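Local coordinates for lipoprotein (Colwellia psychrerythraea, PDB 3O0Y) that is of unknown function but belongs to the DUF885 family of the Peptidase_MA clan, and so may be related to the zinc-dependent metallopeptidases, at residues P376-T381 with H444-A449; E471-Y476 with V586-G591. All blocks are in the same frame, centred on the assembly; numbering follows the deposited sequence.

Contact 1 of 2, residues P376-T381 with H444-A449; sequences PVFRTT and HHWQIA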
ATOM      1  N   PRO A 376     -26.944  -3.066  -6.919  1.00  8.89           N
ATOM      2  CA  PRO A 376     -27.798  -4.037  -6.214  1.00 10.23           C
ATOM      3  C   PRO A 376     -27.113  -4.826  -5.141  1.00  8.87           C
ATOM      4  O   PRO A 376     -27.818  -5.275  -4.210  1.00 10.03           O
ATOM      5  CB  PRO A 376     -28.265  -4.973  -7.343  1.00 12.14           C
ATOM      6  CG  PRO A 376     -28.273  -4.075  -8.541  1.00 13.22           C
ATOM      7  CD  PRO A 376     -27.063  -3.207  -8.367  1.00 11.12           C
ATOM      8  N   VAL A 377     -25.806  -5.021  -5.256  1.00  7.40           N
ATOM      9  CA  VAL A 377     -25.047  -5.731  -4.245  1.00  6.77           C
ATOM     10  C   VAL A 377     -24.029  -4.904  -3.457  1.00  7.16           C
ATOM     11  O   VAL A 377     -23.313  -5.444  -2.616  1.00  7.10           O
ATOM     12  CB  VAL A 377     -24.396  -6.989  -4.825  1.00  8.93           C
ATOM     13  CG1 VAL A 377     -25.491  -7.911  -5.544  1.00 11.02           C
ATOM     14  CG2 VAL A 377     -23.217  -6.720  -5.810  1.00  8.74           C
ATOM     15  N   PHE A 378     -24.041  -3.595  -3.722  1.00  7.53           N
ATOM     16  CA  PHE A 378     -23.227  -2.658  -2.967  1.00  6.25           C
ATOM     17  C   PHE A 378     -24.141  -1.449  -2.677  1.00  7.09           C
ATOM     18  O   PHE A 378     -24.105  -0.417  -3.371  1.00  7.01           O
ATOM     19  CB  PHE A 378     -22.016  -2.266  -3.745  1.00  7.44           C
ATOM     20  CG  PHE A 378     -20.961  -3.332  -3.826  1.00  4.78           C
ATOM     21  CD1 PHE A 378     -20.150  -3.637  -2.728  1.00  6.61           C
ATOM     22  CD2 PHE A 378     -20.821  -4.137  -4.990  1.00  8.41           C
ATOM     23  CE1 PHE A 378     -19.184  -4.616  -2.844  1.00  6.26           C
ATOM     24  CE2 PHE A 378     -19.749  -5.056  -5.083  1.00  7.06           C
ATOM     25  CZ  PHE A 378     -18.987  -5.296  -4.056  1.00  5.71           C
ATOM     26  N   ARG A 379     -24.984  -1.640  -1.693  1.00  7.47           N
ATOM     27  CA  ARG A 379     -26.136  -0.793  -1.549  1.00  8.95           C
ATOM     28  C   ARG A 379     -25.828   0.487  -0.698  1.00 11.20           C
ATOM     29  O   ARG A 379     -26.696   1.394  -0.611  1.00 12.43           O
ATOM     30  CB  ARG A 379     -27.272  -1.570  -0.926  1.00 12.36           C
ATOM     31  CG  ARG A 379     -27.770  -2.744  -1.721  1.00 12.78           C
ATOM     32  CD  ARG A 379     -28.798  -3.481  -0.879  1.00 19.53           C
ATOM     33  NE  ARG A 379     -28.198  -3.888   0.409  1.00 24.90           N
ATOM     34  CZ  ARG A 379     -28.804  -4.592   1.371  1.00 29.35           C
ATOM     35  NH1 ARG A 379     -30.080  -5.016   1.249  1.00 24.97           N
ATOM     36  NH2 ARG A 379     -28.113  -4.904   2.446  1.00 23.86           N
ATOM     37  N   THR A 380     -24.665   0.546  -0.080  1.00  9.28           N
ATOM     38  CA  THR A 380     -24.228   1.718   0.707  1.00  8.88           C
ATOM     39  C   THR A 380     -23.110   2.426  -0.081  1.00  8.36           C
ATOM     40  O   THR A 380     -22.014   1.904  -0.292  1.00  7.47           O
ATOM     41  CB  THR A 380     -23.723   1.287   2.075  1.00 10.36           C
ATOM     42  OG1 THR A 380     -24.800   0.646   2.783  1.00 12.25           O
ATOM     43  CG2 THR A 380     -23.319   2.526   2.856  1.00 12.23           C
ATOM     44  N   THR A 381     -23.384   3.640  -0.531  1.00  9.44           N
ATOM     45  CA  THR A 381     -22.427   4.450  -1.306  1.00  7.56           C
ATOM     46  C   THR A 381     -21.597   5.292  -0.368  1.00  8.17           C
ATOM     47  O   THR A 381     -22.144   6.020   0.472  1.00 10.45           O
ATOM     48  CB  THR A 381     -23.146   5.380  -2.305  1.00 10.56           C
ATOM     49  OG1 THR A 381     -23.918   4.565  -3.190  1.00 13.20           O
ATOM     50  CG2 THR A 381     -22.142   6.212  -3.091  1.00  8.01           C
ATOM     51  N   HIS A 444     -10.322  -0.794  -4.039  1.00  5.88           N
ATOM     52  CA  HIS A 444      -9.747   0.020  -2.991  1.00  4.57           C
ATOM     53  C   HIS A 444     -10.548   1.252  -2.644  1.00  5.44           C
ATOM     54  O   HIS A 444     -10.741   1.504  -1.454  1.00  5.28           O
ATOM     55  CB  HIS A 444      -8.349   0.471  -3.333  1.00  4.58           C
ATOM     56  CG  HIS A 444      -7.279  -0.580  -3.222  1.00  5.83           C
ATOM     57  ND1 HIS A 444      -7.252  -1.535  -2.211  1.00  8.07           N
ATOM     58  CD2 HIS A 444      -6.183  -0.794  -3.984  1.00  9.13           C
ATOM     59  CE1 HIS A 444      -6.145  -2.262  -2.354  1.00  8.97           C
ATOM     60  NE2 HIS A 444      -5.485  -1.839  -3.417  1.00  9.43           N
ATOM     61  N   HIS A 445     -10.989   2.040  -3.611  1.00  5.43           N
ATOM     62  CA  HIS A 445     -11.701   3.280  -3.295  1.00  5.66           C
ATOM     63  C   HIS A 445     -13.004   2.985  -2.539  1.00  6.16           C
ATOM     64  O   HIS A 445     -13.303   3.565  -1.476  1.00  6.95           O
ATOM     65  CB  HIS A 445     -11.986   4.119  -4.545  1.00  6.94           C
ATOM     66  CG  HIS A 445     -12.809   5.334  -4.213  1.00  6.13           C
ATOM     67  ND1 HIS A 445     -12.260   6.388  -3.510  1.00  6.07           N
ATOM     68  CD2 HIS A 445     -14.147   5.580  -4.300  1.00  7.87           C
ATOM     69  CE1 HIS A 445     -13.223   7.280  -3.253  1.00  6.84           C
ATOM     70  NE2 HIS A 445     -14.388   6.808  -3.699  1.00  6.36           N
ATOM     71  N   TRP A 446     -13.797   2.042  -3.044  1.00  5.01           N
ATOM     72  CA  TRP A 446     -15.075   1.766  -2.457  1.00  6.90           C
ATOM     73  C   TRP A 446     -14.856   1.330  -0.980  1.00  6.96           C
ATOM     74  O   TRP A 446     -15.552   1.800  -0.083  1.00  5.68           O
ATOM     75  CB  TRP A 446     -15.827   0.720  -3.270  1.00  7.31           C
ATOM     76  CG  TRP A 446     -17.311   0.649  -2.996  1.00  3.80           C
ATOM     77  CD1 TRP A 446     -17.967  -0.301  -2.256  1.00  3.50           C
ATOM     78  CD2 TRP A 446     -18.316   1.481  -3.558  1.00  4.81           C
ATOM     79  NE1 TRP A 446     -19.306  -0.096  -2.320  1.00  5.50           N
ATOM     80  CE2 TRP A 446     -19.556   0.995  -3.092  1.00  3.92           C
ATOM     81  CE3 TRP A 446     -18.287   2.590  -4.411  1.00  5.08           C
ATOM     82  CZ2 TRP A 446     -20.764   1.573  -3.446  1.00  5.66           C
ATOM     83  CZ3 TRP A 446     -19.484   3.145  -4.752  1.00  5.44           C
ATOM     84  CH2 TRP A 446     -20.707   2.613  -4.330  1.00  5.39           C
ATOM     85  N   GLN A 447     -13.886   0.463  -0.768  1.00  5.63           N
ATOM     86  CA  GLN A 447     -13.639  -0.117   0.560  1.00  7.03           C
ATOM     87  C   GLN A 447     -13.077   0.910   1.501  1.00  6.34           C
ATOM     88  O   GLN A 447     -13.661   1.138   2.593  1.00  5.97           O
ATOM     89  CB  GLN A 447     -12.745  -1.330   0.456  1.00  5.43           C
ATOM     90  CG  GLN A 447     -12.346  -1.988   1.737  1.00  5.02           C
ATOM     91  CD  GLN A 447     -11.142  -1.350   2.347  1.00  6.05           C
ATOM     92  OE1 GLN A 447     -10.050  -1.434   1.812  1.00  9.40           O
ATOM     93  NE2 GLN A 447     -11.318  -0.832   3.603  1.00  5.95           N
ATOM     94  N   ILE A 448     -12.023   1.587   1.060  1.00  5.91           N
ATOM     95  CA  ILE A 448     -11.358   2.604   1.946  1.00  6.03           C
ATOM     96  C   ILE A 448     -12.298   3.763   2.306  1.00  6.45           C
ATOM     97  O   ILE A 448     -12.384   4.203   3.435  1.00  6.74           O
ATOM     98  CB  ILE A 448     -10.064   3.084   1.292  1.00  6.52           C
ATOM     99  CG1 ILE A 448      -9.020   1.983   1.442  1.00 10.33           C
ATOM    100  CG2 ILE A 448      -9.534   4.440   1.862  1.00  6.86           C
ATOM    101  CD1 ILE A 448      -7.809   2.158   0.605  1.00 14.44           C
ATOM    102  N   ALA A 449     -13.018   4.275   1.333  1.00  4.85           N
ATOM    103  CA  ALA A 449     -13.955   5.322   1.569  1.00  6.73           C
ATOM    104  C   ALA A 449     -15.092   4.925   2.507  1.00  7.73           C
ATOM    105  O   ALA A 449     -15.450   5.670   3.449  1.00  6.69           O
ATOM    106  CB  ALA A 449     -14.525   5.841   0.176  1.00  5.61           C
TER
HETATM  107  O   HOH W   1     -21.666  -0.854  -0.592  1.00  7.06           O
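Trp446 reaches from its helix to Phe378, Thr380 and Thr381 of the loop that follows helix 353-373. It is the one residue of 444-449 that touches 376-381. Its CG lies anti to the backbone N (chi1 -163°), which carries the indole outward to the loop.

The polar link is a water bridge. Water 1 accepts from Trp446 NE1 at 3.0 Å and donates to Thr380 O at 2.8 Å. The indole N-H and a loop carbonyl are thus satisfied together. The same water sits in the plane of the Phe378 ring, at its edge.

His444 and His445, the first residues of the helix, end the sequence His438-Glu439-Ala-Asn-Pro-Gly-His444-His445. This looks like a variant of the zincin HExxH motif with two extra residues before the second histidine, consistent with the Peptidase_MA clan. Trp446 comes directly after His445 and packs this helix against the loop.

The aromatic contact is oblique. The Phe378 ring and the five-membered ring of Trp446 have centroids 5.2 Å apart and planes at 79°. Phe378 CD1 comes closest, 3.7 Å from Trp446 NE1. His584 stacks on the Phe378 ring.

The remaining contacts are packing at the benzene end of the indole. Thr380 O lies 3.4 Å from Trp446 CZ2, and Thr381 OG1 3.9 Å from Trp446 CH2. Pro382 and Met374 also touch the Trp446 side chain.

Contact 2 of 2, residues E471-Y476 with V586-G591; sequences EGWALY and VVLLNG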
ATOM      1  N   GLU A 471      -5.875  -5.800   0.672  1.00  6.61           N
ATOM      2  CA  GLU A 471      -5.515  -6.345  -0.587  1.00  6.72           C
ATOM      3  C   GLU A 471      -6.399  -7.516  -0.962  1.00  5.97           C
ATOM      4  O   GLU A 471      -6.730  -7.629  -2.166  1.00  7.04           O
ATOM      5  CB  GLU A 471      -4.046  -6.779  -0.548  1.00  5.88           C
ATOM      6  CG  GLU A 471      -3.135  -5.658  -0.189  1.00  8.94           C
ATOM      7  CD  GLU A 471      -3.230  -4.397  -1.113  1.00 14.14           C
ATOM      8  OE1 GLU A 471      -3.896  -4.384  -2.204  1.00 12.22           O
ATOM      9  OE2 GLU A 471      -2.674  -3.367  -0.662  1.00 17.48           O
ATOM     10  N   GLY A 472      -6.805  -8.356   0.005  1.00  5.95           N
ATOM     11  CA  GLY A 472      -7.676  -9.431  -0.277  1.00  6.59           C
ATOM     12  C   GLY A 472      -9.039  -8.945  -0.754  1.00  5.95           C
ATOM     13  O   GLY A 472      -9.614  -9.520  -1.709  1.00  6.71           O
ATOM     14  N   TRP A 473      -9.527  -7.850  -0.166  1.00  4.15           N
ATOM     15  CA  TRP A 473     -10.804  -7.270  -0.605  1.00  4.62           C
ATOM     16  C   TRP A 473     -10.708  -6.855  -2.086  1.00  4.87           C
ATOM     17  O   TRP A 473     -11.620  -7.120  -2.867  1.00  4.83           O
ATOM     18  CB  TRP A 473     -11.189  -6.037   0.255  1.00  6.62           C
ATOM     19  CG  TRP A 473     -12.371  -5.317  -0.444  1.00  2.90           C
ATOM     20  CD1 TRP A 473     -12.286  -4.291  -1.291  1.00  4.57           C
ATOM     21  CD2 TRP A 473     -13.704  -5.845  -0.571  1.00  3.74           C
ATOM     22  NE1 TRP A 473     -13.502  -4.084  -1.896  1.00  4.25           N
ATOM     23  CE2 TRP A 473     -14.385  -5.018  -1.448  1.00  3.36           C
ATOM     24  CE3 TRP A 473     -14.385  -6.860   0.054  1.00  3.86           C
ATOM     25  CZ2 TRP A 473     -15.717  -5.247  -1.785  1.00  3.56           C
ATOM     26  CZ3 TRP A 473     -15.699  -7.101  -0.285  1.00  6.51           C
ATOM     27  CH2 TRP A 473     -16.355  -6.258  -1.133  1.00  5.70           C
ATOM     28  N   ALA A 474      -9.639  -6.156  -2.444  1.00  3.10           N
ATOM     29  CA  ALA A 474      -9.561  -5.598  -3.802  1.00  6.57           C
ATOM     30  C   ALA A 474      -9.469  -6.733  -4.821  1.00  8.27           C
ATOM     31  O   ALA A 474     -10.109  -6.688  -5.852  1.00  7.16           O
ATOM     32  CB  ALA A 474      -8.390  -4.618  -3.952  1.00  6.96           C
ATOM     33  N   LEU A 475      -8.711  -7.796  -4.507  1.00  6.56           N
ATOM     34  CA  LEU A 475      -8.670  -8.960  -5.403  1.00  5.88           C
ATOM     35  C   LEU A 475     -10.014  -9.689  -5.489  1.00  7.46           C
ATOM     36  O   LEU A 475     -10.469 -10.077  -6.604  1.00  8.20           O
ATOM     37  CB  LEU A 475      -7.504  -9.894  -4.955  1.00  8.12           C
ATOM     38  CG  LEU A 475      -7.078 -11.020  -5.864  1.00 13.44           C
ATOM     39  CD1 LEU A 475      -6.696 -10.466  -7.277  1.00 15.94           C
ATOM     40  CD2 LEU A 475      -5.959 -11.852  -5.173  1.00  9.83           C
ATOM     41  N   TYR A 476     -10.729  -9.821  -4.340  1.00  5.54           N
ATOM     42  CA  TYR A 476     -12.100 -10.338  -4.338  1.00  6.26           C
ATOM     43  C   TYR A 476     -13.011  -9.499  -5.220  1.00  6.94           C
ATOM     44  O   TYR A 476     -13.798 -10.089  -5.967  1.00  4.96           O
ATOM     45  CB  TYR A 476     -12.628 -10.454  -2.902  1.00  6.91           C
ATOM     46  CG  TYR A 476     -14.100 -10.678  -2.804  1.00  7.36           C
ATOM     47  CD1 TYR A 476     -14.636 -11.946  -2.883  1.00  5.08           C
ATOM     48  CD2 TYR A 476     -14.953  -9.643  -2.568  1.00  6.66           C
ATOM     49  CE1 TYR A 476     -16.051 -12.139  -2.852  1.00  6.06           C
ATOM     50  CE2 TYR A 476     -16.346  -9.825  -2.525  1.00  8.40           C
ATOM     51  CZ  TYR A 476     -16.881 -11.080  -2.598  1.00  5.18           C
ATOM     52  OH  TYR A 476     -18.301 -11.209  -2.638  1.00  7.13           O
ATOM     53  N   VAL A 586     -21.673  -6.700   5.629  1.00  7.00           N
ATOM     54  CA  VAL A 586     -20.912  -7.224   6.787  1.00  6.95           C
ATOM     55  C   VAL A 586     -19.424  -7.111   6.556  1.00  7.84           C
ATOM     56  O   VAL A 586     -18.651  -6.771   7.505  1.00  8.01           O
ATOM     57  CB  VAL A 586     -21.276  -8.751   7.046  1.00  9.27           C
ATOM     58  CG1 VAL A 586     -20.378  -9.340   8.210  1.00  9.58           C
ATOM     59  CG2 VAL A 586     -22.733  -8.907   7.320  1.00 11.72           C
ATOM     60  N   VAL A 587     -18.960  -7.350   5.336  1.00  6.17           N
ATOM     61  CA  VAL A 587     -17.531  -7.300   5.085  1.00  6.48           C
ATOM     62  C   VAL A 587     -16.967  -5.850   5.125  1.00  7.62           C
ATOM     63  O   VAL A 587     -15.901  -5.580   5.638  1.00  8.68           O
ATOM     64  CB  VAL A 587     -17.174  -7.986   3.756  1.00  5.14           C
ATOM     65  CG1 VAL A 587     -15.659  -7.815   3.382  1.00  6.32           C
ATOM     66  CG2 VAL A 587     -17.526  -9.460   3.854  1.00  6.35           C
ATOM     67  N   LEU A 588     -17.713  -4.936   4.543  1.00  5.55           N
ATOM     68  CA  LEU A 588     -17.191  -3.582   4.323  1.00  6.78           C
ATOM     69  C   LEU A 588     -17.530  -2.588   5.435  1.00  8.22           C
ATOM     70  O   LEU A 588     -16.767  -1.639   5.667  1.00  8.68           O
ATOM     71  CB  LEU A 588     -17.760  -3.046   2.996  1.00  6.83           C
ATOM     72  CG  LEU A 588     -17.256  -3.720   1.705  1.00  4.92           C
ATOM     73  CD1 LEU A 588     -18.001  -3.203   0.493  1.00  7.24           C
ATOM     74  CD2 LEU A 588     -15.767  -3.421   1.579  1.00  6.67           C
ATOM     75  N   LEU A 589     -18.741  -2.668   5.974  1.00  7.76           N
ATOM     76  CA  LEU A 589     -19.208  -1.556   6.829  1.00  8.06           C
ATOM     77  C   LEU A 589     -18.658  -1.593   8.229  1.00 10.07           C
ATOM     78  O   LEU A 589     -18.893  -0.674   9.034  1.00 10.53           O
ATOM     79  CB  LEU A 589     -20.739  -1.423   6.812  1.00  7.19           C
ATOM     80  CG  LEU A 589     -21.451  -1.183   5.451  1.00  9.02           C
ATOM     81  CD1 LEU A 589     -23.014  -1.090   5.609  1.00 10.26           C
ATOM     82  CD2 LEU A 589     -20.814   0.038   4.684  1.00  8.80           C
ATOM     83  N   ASN A 590     -17.971  -2.680   8.578  1.00  7.54           N
ATOM     84  CA  ASN A 590     -17.272  -2.773   9.829  1.00  8.79           C
ATOM     85  C   ASN A 590     -15.787  -2.453   9.727  1.00  9.26           C
ATOM     86  O   ASN A 590     -15.061  -2.564  10.710  1.00 11.05           O
ATOM     87  CB  ASN A 590     -17.531  -4.157  10.474  1.00  9.04           C
ATOM     88  CG  ASN A 590     -19.031  -4.432  10.661  1.00 10.22           C
ATOM     89  OD1 ASN A 590     -19.665  -3.723  11.437  1.00 11.16           O
ATOM     90  ND2 ASN A 590     -19.591  -5.388   9.968  1.00  9.81           N
ATOM     91  N   GLY A 591     -15.339  -1.974   8.578  1.00  7.96           N
ATOM     92  CA  GLY A 591     -13.968  -1.499   8.420  1.00  8.72           C
ATOM     93  C   GLY A 591     -12.983  -2.626   8.179  1.00  8.14           C
ATOM     94  O   GLY A 591     -13.302  -3.797   8.297  1.00  8.27           O
TER
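Trp473 meets Leu588 and Val587 with its indole, and these three buried residues make up the whole contact. It is apolar packing between helix 467-483 and the end of helix 580-588.

Trp473 has the largest share of the buried surface. Its CB points toward 586-591, and with CG anti to the backbone N (chi1 168°) the indole lies against Leu588 and Val587. Its N-H points to a different partner, since NE1 donates to Pro442 O. That bond helps to fix the rotation of the ring.

Leu588 takes the next share. Its CD2 methyl sits over the centre of the six-membered ring, 3.7 Å from the centroid of Trp473 and 9° off the ring normal. This is a CH-pi contact on one face. The other methyl, CD1, lies nearer the rim, 3.8 Å from Trp473 CZ2. The CB of Leu588 does not head for the tryptophan, but its two methyls come nearer and lie against the indole.

Trp473 lies in the sequence Glu471-Gly-Trp-Ala-Leu-Tyr476. A glutamate on a helix downstream of an HExxH variant recalls the gluzincin plan, though this role is only inferred here.

Val587 is the third partner. Its CG1 comes obliquely to the indole, 3.7 Å from Trp473 CE3. Leu588 to Gly591 form a type I beta turn. Asn590 ND2 donates back to Val586 O at 3.0 Å, with an N-H...O angle of 152°. Tyr476 OH hydrogen-bonds His584 NE2, and Tyr469 OH hydrogen-bonds Val587 O, so polar links also join the two helices.

Overall arrangement
The two contacts are neighbours, with centres about 9 Å apart, and they touch directly. Phe378 of contact 1 meets Trp473 of contact 2, with Phe378 CE1 3.7 Å from Trp473 CZ2. Helix 444-452 packs on helix 467-483 beside them, where Gln447 CB lies 3.5 Å from Trp473 CD1. His444 also touches the helix of contact 2, with its CE1 3.1 Å from Glu471 OE1. His438 and His444 belong to the zincin-like sequence, and Glu471 may be its downstream glutamate. A metal site here is an inference from sequence and clan. Along the chain, 376-381 and 444-449 both precede 471-476 and 586-591.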